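PDB 3KTA: chromosome partition protein Smc from Pyrococcus furiosus, which probably serves chromosome condensation and partitioning, its two terminal globular domains joining into an ATP-binding cassette-type ATPase. Local coordinates for residues G38-G43 / V143-I148; I42-L47 / K56-S61. One frame throughout, in Å; residues are numbered along the deposited sequence.

Interactions 1 and 2 share Ile-42 and Gly-43 of helix 39-49, and their centres lie about 8 Å apart. Interaction 1 brings residues 38-43 and 143-148 to the magnesium ion and the polyphosphate of bis(adenosine)-5'-pentaphosphate (AP5); interaction 2 sends Arg-59 to O2E of the phosphate PE, whose other non-bridging oxygen, O1E, accepts from Asn-41 N. The nearest atom of the Arg-59 side chain is about 5 Å from the magnesium ion. Direct contacts join the two: Asn-41 OD1 packs 3.1 Å from Arg-59 NH2, and Leu-144 CD2 lies 3.8 Å from Leu-47 CD1. Water 1, a metal ligand, connects AP5 N6A to AP5 O2E, the oxygen reached by Arg-59.

Interaction 1: residues G38-G43 / V143-I148; sequences GKSNIG and VLQGDI. With MG (magnesium ion), chain F; AP5 (bis(adenosine)-5'-pentaphosphate), chain E.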
loop_
_atom_site.group_PDB
_atom_site.type_symbol
_atom_site.label_atom_id
_atom_site.label_comp_id
_atom_site.label_asym_id
_atom_site.label_seq_id
_atom_site.Cartn_x
_atom_site.Cartn_y
_atom_site.Cartn_z
ATOM N N GLY A 38 -14.567 -8.687 1.375
ATOM C CA GLY A 38 -13.589 -8.643 2.461
ATOM C C GLY A 38 -12.141 -8.321 2.076
ATOM O O GLY A 38 -11.213 -8.603 2.846
ATOM N N LYS A 39 -11.933 -7.738 0.900
ATOM C CA LYS A 39 -10.570 -7.492 0.409
ATOM C C LYS A 39 -9.822 -6.440 1.235
ATOM O O LYS A 39 -8.697 -6.681 1.720
ATOM C CB LYS A 39 -10.600 -7.113 -1.079
ATOM C CG LYS A 39 -11.256 -8.180 -1.963
ATOM C CD LYS A 39 -11.247 -7.743 -3.435
ATOM C CE LYS A 39 -11.959 -6.404 -3.661
ATOM N NZ LYS A 39 -13.437 -6.500 -3.508
ATOM N N SER A 40 -10.427 -5.271 1.416
ATOM C CA SER A 40 -9.749 -4.204 2.145
ATOM C C SER A 40 -9.462 -4.602 3.590
ATOM O O SER A 40 -8.519 -4.103 4.186
ATOM C CB SER A 40 -10.553 -2.919 2.124
ATOM O OG SER A 40 -10.628 -2.434 0.799
ATOM N N ASN A 41 -10.296 -5.469 4.149
ATOM C CA ASN A 41 -10.060 -5.966 5.510
ATOM C C ASN A 41 -8.690 -6.648 5.668
ATOM O O ASN A 41 -8.114 -6.650 6.756
ATOM C CB ASN A 41 -11.185 -6.918 5.943
ATOM C CG ASN A 41 -12.483 -6.194 6.245
ATOM O OD1 ASN A 41 -12.518 -4.968 6.380
ATOM N ND2 ASN A 41 -13.560 -6.961 6.368
ATOM N N ILE A 42 -8.182 -7.251 4.597
ATOM C CA ILE A 42 -6.822 -7.807 4.624
ATOM C C ILE A 42 -5.785 -6.702 4.812
ATOM O O ILE A 42 -4.848 -6.843 5.594
ATOM C CB ILE A 42 -6.517 -8.614 3.351
ATOM C CG1 ILE A 42 -7.497 -9.780 3.219
ATOM C CG2 ILE A 42 -5.054 -9.078 3.342
ATOM C CD1 ILE A 42 -7.331 -10.552 1.916
ATOM N N GLY A 43 -5.950 -5.593 4.099
ATOM C CA GLY A 43 -5.135 -4.423 4.339
ATOM C C GLY A 43 -5.263 -3.946 5.770
ATOM O O GLY A 43 -4.275 -3.544 6.380
ATOM N N VAL A 143 -1.182 2.500 0.483
ATOM C CA VAL A 143 -2.171 3.370 -0.146
ATOM C C VAL A 143 -3.554 2.751 -0.022
ATOM O O VAL A 143 -3.907 1.817 -0.762
ATOM C CB VAL A 143 -1.847 3.638 -1.635
ATOM C CG1 VAL A 143 -2.861 4.621 -2.230
ATOM C CG2 VAL A 143 -0.404 4.166 -1.796
ATOM N N LEU A 144 -4.334 3.252 0.932
ATOM C CA LEU A 144 -5.634 2.664 1.249
ATOM C C LEU A 144 -6.658 3.025 0.179
ATOM O O LEU A 144 -6.424 3.914 -0.651
ATOM C CB LEU A 144 -6.110 3.116 2.634
ATOM C CG LEU A 144 -5.128 2.823 3.780
ATOM C CD1 LEU A 144 -5.632 3.454 5.062
ATOM C CD2 LEU A 144 -4.897 1.318 3.938
ATOM N N GLN A 145 -7.785 2.328 0.198
ATOM C CA GLN A 145 -8.792 2.520 -0.840
ATOM C C GLN A 145 -9.212 3.988 -0.937
ATOM O O GLN A 145 -9.502 4.636 0.073
ATOM C CB GLN A 145 -9.995 1.629 -0.567
ATOM C CG GLN A 145 -11.016 1.648 -1.713
ATOM C CD GLN A 145 -11.975 0.477 -1.649
ATOM O OE1 GLN A 145 -11.853 -0.396 -0.796
ATOM N NE2 GLN A 145 -12.952 0.457 -2.552
ATOM N N GLY A 146 -9.214 4.510 -2.161
ATOM C CA GLY A 146 -9.617 5.882 -2.407
ATOM C C GLY A 146 -8.595 6.948 -2.049
ATOM O O GLY A 146 -8.901 8.141 -2.131
ATOM N N ASP A 147 -7.379 6.539 -1.690
ATOM C CA ASP A 147 -6.412 7.475 -1.129
ATOM C C ASP A 147 -5.162 7.687 -1.993
ATOM O O ASP A 147 -4.203 8.315 -1.547
ATOM C CB ASP A 147 -6.005 7.008 0.276
ATOM C CG ASP A 147 -5.668 8.157 1.208
ATOM O OD1 ASP A 147 -6.129 9.292 0.959
ATOM O OD2 ASP A 147 -4.946 7.921 2.200
ATOM N N ILE A 148 -5.149 7.179 -3.226
ATOM C CA ILE A 148 -3.938 7.344 -4.040
ATOM C C ILE A 148 -3.575 8.809 -4.253
ATOM O O ILE A 148 -2.398 9.157 -4.330
ATOM C CB ILE A 148 -3.994 6.619 -5.405
ATOM C CG1 ILE A 148 -2.672 6.820 -6.156
ATOM C CG2 ILE A 148 -5.144 7.129 -6.232
ATOM C CD1 ILE A 148 -1.438 6.199 -5.479
HETATM MG MG MG F . -12.361 -2.374 -0.404
HETATM P PA AP5 E . -19.237 0.022 0.749
HETATM O O1A AP5 E . -20.553 -0.540 0.252
HETATM O O2A AP5 E . -19.287 0.392 2.208
HETATM O O3A AP5 E . -18.017 -1.033 0.582
HETATM P PB AP5 E . -17.855 -1.993 -0.675
HETATM O O1B AP5 E . -18.272 -1.272 -1.941
HETATM O O2B AP5 E . -18.510 -3.330 -0.463
HETATM O O3B AP5 E . -16.254 -2.057 -0.490
HETATM P PG AP5 E . -15.377 -3.031 -1.347
HETATM O O1G AP5 E . -16.097 -3.354 -2.641
HETATM O O2G AP5 E . -14.075 -2.325 -1.557
HETATM O O3G AP5 E . -15.364 -4.335 -0.453
HETATM P PD AP5 E . -14.132 -5.150 0.127
HETATM O O1D AP5 E . -13.978 -6.434 -0.630
HETATM O O2D AP5 E . -12.878 -4.322 0.252
HETATM O O3D AP5 E . -14.759 -5.508 1.571
HETATM P PE AP5 E . -14.194 -5.018 3.006
HETATM O O1E AP5 E . -12.825 -5.631 3.183
HETATM O O2E AP5 E . -14.304 -3.542 3.144
HETATM O O5F AP5 E . -18.748 1.247 -0.175
HETATM C C5F AP5 E . -19.191 2.583 -0.026
HETATM C C4F AP5 E . -18.554 3.508 -1.065
HETATM O O4F AP5 E . -17.208 3.758 -0.701
HETATM C C3F AP5 E . -18.499 2.904 -2.461
HETATM O O3F AP5 E . -18.393 3.942 -3.414
HETATM C C2F AP5 E . -17.180 2.162 -2.443
HETATM O O2F AP5 E . -16.625 2.047 -3.736
HETATM C C1F AP5 E . -16.319 3.032 -1.539
HETATM N N9A AP5 E . -15.471 2.238 -0.637
HETATM C C8A AP5 E . -15.602 0.913 -0.323
HETATM N N7A AP5 E . -14.639 0.588 0.566
HETATM C C5A AP5 E . -13.892 1.686 0.819
HETATM C C6A AP5 E . -12.787 1.901 1.630
HETATM N N6A AP5 E . -12.188 0.877 2.244
HETATM N N1A AP5 E . -12.232 3.156 1.676
HETATM C C2A AP5 E . -12.767 4.193 0.933
HETATM N N3A AP5 E . -13.862 3.978 0.124
HETATM C C4A AP5 E . -14.410 2.737 0.066
HETATM O O5J AP5 E . -15.219 -5.836 3.937
HETATM C C5J AP5 E . -16.496 -5.309 4.248
HETATM C C4J AP5 E . -17.229 -6.377 5.040
HETATM O O4J AP5 E . -16.522 -6.610 6.256
HETATM C C3J AP5 E . -18.639 -5.911 5.423
HETATM O O3J AP5 E . -19.549 -6.949 5.152
HETATM C C2J AP5 E . -18.513 -5.699 6.912
HETATM O O2J AP5 E . -19.749 -5.840 7.594
HETATM C C1J AP5 E . -17.473 -6.743 7.289
HETATM N N9B AP5 E . -16.933 -6.450 8.623
HETATM C C8B AP5 E . -16.185 -5.385 9.047
HETATM N N7B AP5 E . -15.938 -5.534 10.369
HETATM C C5B AP5 E . -16.530 -6.683 10.779
HETATM C C6B AP5 E . -16.614 -7.321 12.010
HETATM N N6B AP5 E . -16.139 -6.734 13.103
HETATM N N1B AP5 E . -17.306 -8.500 12.093
HETATM C C2B AP5 E . -17.924 -9.064 10.998
HETATM N N3B AP5 E . -17.837 -8.424 9.779
HETATM C C4B AP5 E . -17.157 -7.261 9.691
HETATM O O HOH W 1 -13.457 -1.708 1.366
HETATM O O HOH W 2 -11.160 -3.026 -1.981
#
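Ser-40 and Gln-145 mark the closest backbone approach, with CA atoms 7.4 Å apart, and the two segments meet through these side chains around a magnesium ion. Residues 38-43 enter helix 39-49; residues 143-148 hold a type II turn from Leu-144 to Asp-147, closed by Asp-147 N to Leu-144 O, with Gly-146 at positive phi (77°). Ser-40 OG and Gln-145 OE1 each bind the magnesium at 2.1 Å. Their own 2.9 Å separation is that of two ligands on one metal, not a hydrogen bond. The six ligands form an octahedron: OG faces AP5 O2G across the ion, OE1 faces AP5 O2D, and waters 1 and 2 take the remaining axis. Gln-145 reaches in with CG anti to its backbone N (chi1 -173°) and an extended chain, its CD 3.4 Å from AP5 C5A, while NE2 donates to AP5 O2G at 3.2 Å. Its position is consistent with the Q-loop glutamine of ABC ATPases. On the P-loop (Walker A) side, AP5 O1D receives Gly-38 N, Lys-39 N and Lys-39 NZ, which also donates to Gly-33 O. Ser-40 N donates to AP5 O2D, itself a metal ligand. Asn-41 N donates to AP5 O1E at 2.7 Å, and Asn-41 ND2 bonds both the ribose oxygen AP5 O4J, at 3.0 Å, and Ser-14 OG. With an alanine at Asn-41, the backbone bond to O1E could remain, but the ribose oxygen and Ser-14 would probably lose their amide partner. Ser-40 OG is also hydrogen-bonded to Asp-93 of the second Smc chain. Helix 39-49 starts at the phosphate-binding loop and carries Ser-40; Val-143 of strand 142-143 pairs in a parallel ladder with a strand of that chain, so the sheet runs on across the interface.

Interaction 2: residues I42-L47 / K56-S61; sequences IGDAIL and KAMRAS. With AP5 (bis(adenosine)-5'-pentaphosphate), chain E.
Asp-44 OD2 receives Arg-59 NH2 in a salt bridge of 2.8 Å, with an N-H...O angle of 147°. The donor arrives on the syn side of the carboxylate, 20° out of its plane, and the carboxylate and guanidinium planes are 44° apart. The bend at chi3 of Arg-59 helps turn the guanidinium back to helix 39-49. Lys-13 makes a second salt bridge to OD2 and also donates to Met-58 O. The other carboxylate oxygen is served by water 3, which donates to Asp-44 OD1 at 2.7 Å and to Ala-57 O at 2.9 Å while accepting from Arg-59 NE at 2.9 Å. In this N-terminal part of the ABC-type ATPase domain, a P-loop NTPase fold, helix 39-49 follows the phosphate-binding loop, and Arg-59 comes from the segment after it to the nucleotide, consistent with the R-loop arginine of SMC proteins. Arg-59 NH1 donates to AP5 O2E at 2.8 Å, in the guanidinium plane, whereas the bond from NH2 to the same oxygen is weak. AP5 N6A sits over the outer part of one guanidinium face, 3.3 Å from its plane. Beyond the polar group, Met-58, present as selenomethionine, runs alongside the Leu-47 side chain in the opposite direction, its CG 4.0 Å from Leu-47 CD1, and its SE lies 3.7 Å from Asp-44 O.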
loop_
_atom_site.group_PDB
_atom_site.type_symbol
_atom_site.label_atom_id
_atom_site.label_comp_id
_atom_site.label_asym_id
_atom_site.label_seq_id
_atom_site.Cartn_x
_atom_site.Cartn_y
_atom_site.Cartn_z
ATOM N N ILE A 42 -8.182 -7.251 4.597
ATOM C CA ILE A 42 -6.822 -7.807 4.624
ATOM C C ILE A 42 -5.785 -6.702 4.812
ATOM O O ILE A 42 -4.848 -6.843 5.594
ATOM C CB ILE A 42 -6.517 -8.614 3.351
ATOM C CG1 ILE A 42 -7.497 -9.780 3.219
ATOM C CG2 ILE A 42 -5.054 -9.078 3.342
ATOM C CD1 ILE A 42 -7.331 -10.552 1.916
ATOM N N GLY A 43 -5.950 -5.593 4.099
ATOM C CA GLY A 43 -5.135 -4.423 4.339
ATOM C C GLY A 43 -5.263 -3.946 5.770
ATOM O O GLY A 43 -4.275 -3.544 6.380
ATOM N N ASP A 44 -6.477 -3.981 6.317
ATOM C CA ASP A 44 -6.656 -3.514 7.687
ATOM C C ASP A 44 -5.936 -4.427 8.683
ATOM O O ASP A 44 -5.462 -3.953 9.726
ATOM C CB ASP A 44 -8.143 -3.400 8.042
ATOM C CG ASP A 44 -8.847 -2.332 7.235
ATOM O OD1 ASP A 44 -8.175 -1.355 6.840
ATOM O OD2 ASP A 44 -10.064 -2.480 6.996
ATOM N N ALA A 45 -5.839 -5.713 8.351
ATOM C CA ALA A 45 -5.093 -6.662 9.191
ATOM C C ALA A 45 -3.628 -6.258 9.260
ATOM O O ALA A 45 -2.991 -6.354 10.313
ATOM C CB ALA A 45 -5.252 -8.090 8.670
ATOM N N ILE A 46 -3.092 -5.785 8.143
ATOM C CA ILE A 46 -1.715 -5.303 8.104
ATOM C C ILE A 46 -1.543 -4.026 8.936
ATOM O O ILE A 46 -0.619 -3.933 9.741
ATOM C CB ILE A 46 -1.242 -5.093 6.660
ATOM C CG1 ILE A 46 -1.265 -6.433 5.918
ATOM C CG2 ILE A 46 0.153 -4.422 6.640
ATOM C CD1 ILE A 46 -1.044 -6.303 4.415
ATOM N N LEU A 47 -2.432 -3.052 8.753
ATOM C CA LEU A 47 -2.390 -1.840 9.568
ATOM C C LEU A 47 -2.425 -2.185 11.063
ATOM O O LEU A 47 -1.688 -1.602 11.887
ATOM C CB LEU A 47 -3.593 -0.946 9.250
ATOM C CG LEU A 47 -3.604 -0.321 7.856
ATOM C CD1 LEU A 47 -4.850 0.544 7.682
ATOM C CD2 LEU A 47 -2.361 0.495 7.645
ATOM N N LYS A 56 -10.375 4.527 13.251
ATOM C CA LYS A 56 -11.013 5.166 12.102
ATOM C C LYS A 56 -10.304 4.828 10.789
ATOM O O LYS A 56 -10.959 4.624 9.762
ATOM C CB LYS A 56 -11.076 6.683 12.299
ATOM N N ALA A 57 -8.976 4.748 10.821
ATOM C CA ALA A 57 -8.216 4.402 9.618
ATOM C C ALA A 57 -8.602 3.010 9.118
ATOM O O ALA A 57 -8.531 2.730 7.918
ATOM C CB ALA A 57 -6.712 4.477 9.887
HETATM N N MSE A 58 -9.026 2.154 10.048
HETATM C CA MSE A 58 -9.402 0.780 9.746
HETATM C C MSE A 58 -10.921 0.655 9.686
HETATM O O MSE A 58 -11.480 -0.455 9.714
HETATM C CB MSE A 58 -8.802 -0.165 10.795
HETATM C CG MSE A 58 -7.274 -0.205 10.747
HETATM SE SE MSE A 58 -6.421 -1.272 12.152
HETATM C CE MSE A 58 -6.322 0.056 13.507
ATOM N N ARG A 59 -11.578 1.813 9.609
ATOM C CA ARG A 59 -13.024 1.898 9.426
ATOM C C ARG A 59 -13.811 1.295 10.590
ATOM O O ARG A 59 -14.863 0.687 10.401
ATOM C CB ARG A 59 -13.436 1.271 8.091
ATOM C CG ARG A 59 -12.887 2.036 6.895
ATOM C CD ARG A 59 -13.142 1.297 5.614
ATOM N NE ARG A 59 -12.391 0.042 5.593
ATOM C CZ ARG A 59 -12.854 -1.099 5.105
ATOM N NH1 ARG A 59 -14.070 -1.164 4.583
ATOM N NH2 ARG A 59 -12.089 -2.178 5.134
ATOM N N ALA A 60 -13.281 1.481 11.792
ATOM C CA ALA A 60 -13.958 1.071 13.014
ATOM C C ALA A 60 -14.174 2.295 13.900
ATOM O O ALA A 60 -13.366 3.228 13.889
ATOM C CB ALA A 60 -13.135 0.029 13.743
ATOM N N SER A 61 -15.262 2.297 14.663
ATOM C CA SER A 61 -15.515 3.394 15.595
ATOM C C SER A 61 -14.524 3.318 16.746
ATOM O O SER A 61 -13.959 4.328 17.167
ATOM C CB SER A 61 -16.952 3.352 16.124
HETATM P PA AP5 E . -19.237 0.022 0.749
HETATM O O1A AP5 E . -20.553 -0.540 0.252
HETATM O O2A AP5 E . -19.287 0.392 2.208
HETATM O O3A AP5 E . -18.017 -1.033 0.582
HETATM P PB AP5 E . -17.855 -1.993 -0.675
HETATM O O1B AP5 E . -18.272 -1.272 -1.941
HETATM O O2B AP5 E . -18.510 -3.330 -0.463
HETATM O O3B AP5 E . -16.254 -2.057 -0.490
HETATM P PG AP5 E . -15.377 -3.031 -1.347
HETATM O O1G AP5 E . -16.097 -3.354 -2.641
HETATM O O2G AP5 E . -14.075 -2.325 -1.557
HETATM O O3G AP5 E . -15.364 -4.335 -0.453
HETATM P PD AP5 E . -14.132 -5.150 0.127
HETATM O O1D AP5 E . -13.978 -6.434 -0.630
HETATM O O2D AP5 E . -12.878 -4.322 0.252
HETATM O O3D AP5 E . -14.759 -5.508 1.571
HETATM P PE AP5 E . -14.194 -5.018 3.006
HETATM O O1E AP5 E . -12.825 -5.631 3.183
HETATM O O2E AP5 E . -14.304 -3.542 3.144
HETATM O O5F AP5 E . -18.748 1.247 -0.175
HETATM C C5F AP5 E . -19.191 2.583 -0.026
HETATM C C4F AP5 E . -18.554 3.508 -1.065
HETATM O O4F AP5 E . -17.208 3.758 -0.701
HETATM C C3F AP5 E . -18.499 2.904 -2.461
HETATM O O3F AP5 E . -18.393 3.942 -3.414
HETATM C C2F AP5 E . -17.180 2.162 -2.443
HETATM O O2F AP5 E . -16.625 2.047 -3.736
HETATM C C1F AP5 E . -16.319 3.032 -1.539
HETATM N N9A AP5 E . -15.471 2.238 -0.637
HETATM C C8A AP5 E . -15.602 0.913 -0.323
HETATM N N7A AP5 E . -14.639 0.588 0.566
HETATM C C5A AP5 E . -13.892 1.686 0.819
HETATM C C6A AP5 E . -12.787 1.901 1.630
HETATM N N6A AP5 E . -12.188 0.877 2.244
HETATM N N1A AP5 E . -12.232 3.156 1.676
HETATM C C2A AP5 E . -12.767 4.193 0.933
HETATM N N3A AP5 E . -13.862 3.978 0.124
HETATM C C4A AP5 E . -14.410 2.737 0.066
HETATM O O5J AP5 E . -15.219 -5.836 3.937
HETATM C C5J AP5 E . -16.496 -5.309 4.248
HETATM C C4J AP5 E . -17.229 -6.377 5.040
HETATM O O4J AP5 E . -16.522 -6.610 6.256
HETATM C C3J AP5 E . -18.639 -5.911 5.423
HETATM O O3J AP5 E . -19.549 -6.949 5.152
HETATM C C2J AP5 E . -18.513 -5.699 6.912
HETATM O O2J AP5 E . -19.749 -5.840 7.594
HETATM C C1J AP5 E . -17.473 -6.743 7.289
HETATM N N9B AP5 E . -16.933 -6.450 8.623
HETATM C C8B AP5 E . -16.185 -5.385 9.047
HETATM N N7B AP5 E . -15.938 -5.534 10.369
HETATM C C5B AP5 E . -16.530 -6.683 10.779
HETATM C C6B AP5 E . -16.614 -7.321 12.010
HETATM N N6B AP5 E . -16.139 -6.734 13.103
HETATM N N1B AP5 E . -17.306 -8.500 12.093
HETATM C C2B AP5 E . -17.924 -9.064 10.998
HETATM N N3B AP5 E . -17.837 -8.424 9.779
HETATM C C4B AP5 E . -17.157 -7.261 9.691
HETATM O O HOH W 3 -9.672 0.722 6.151
#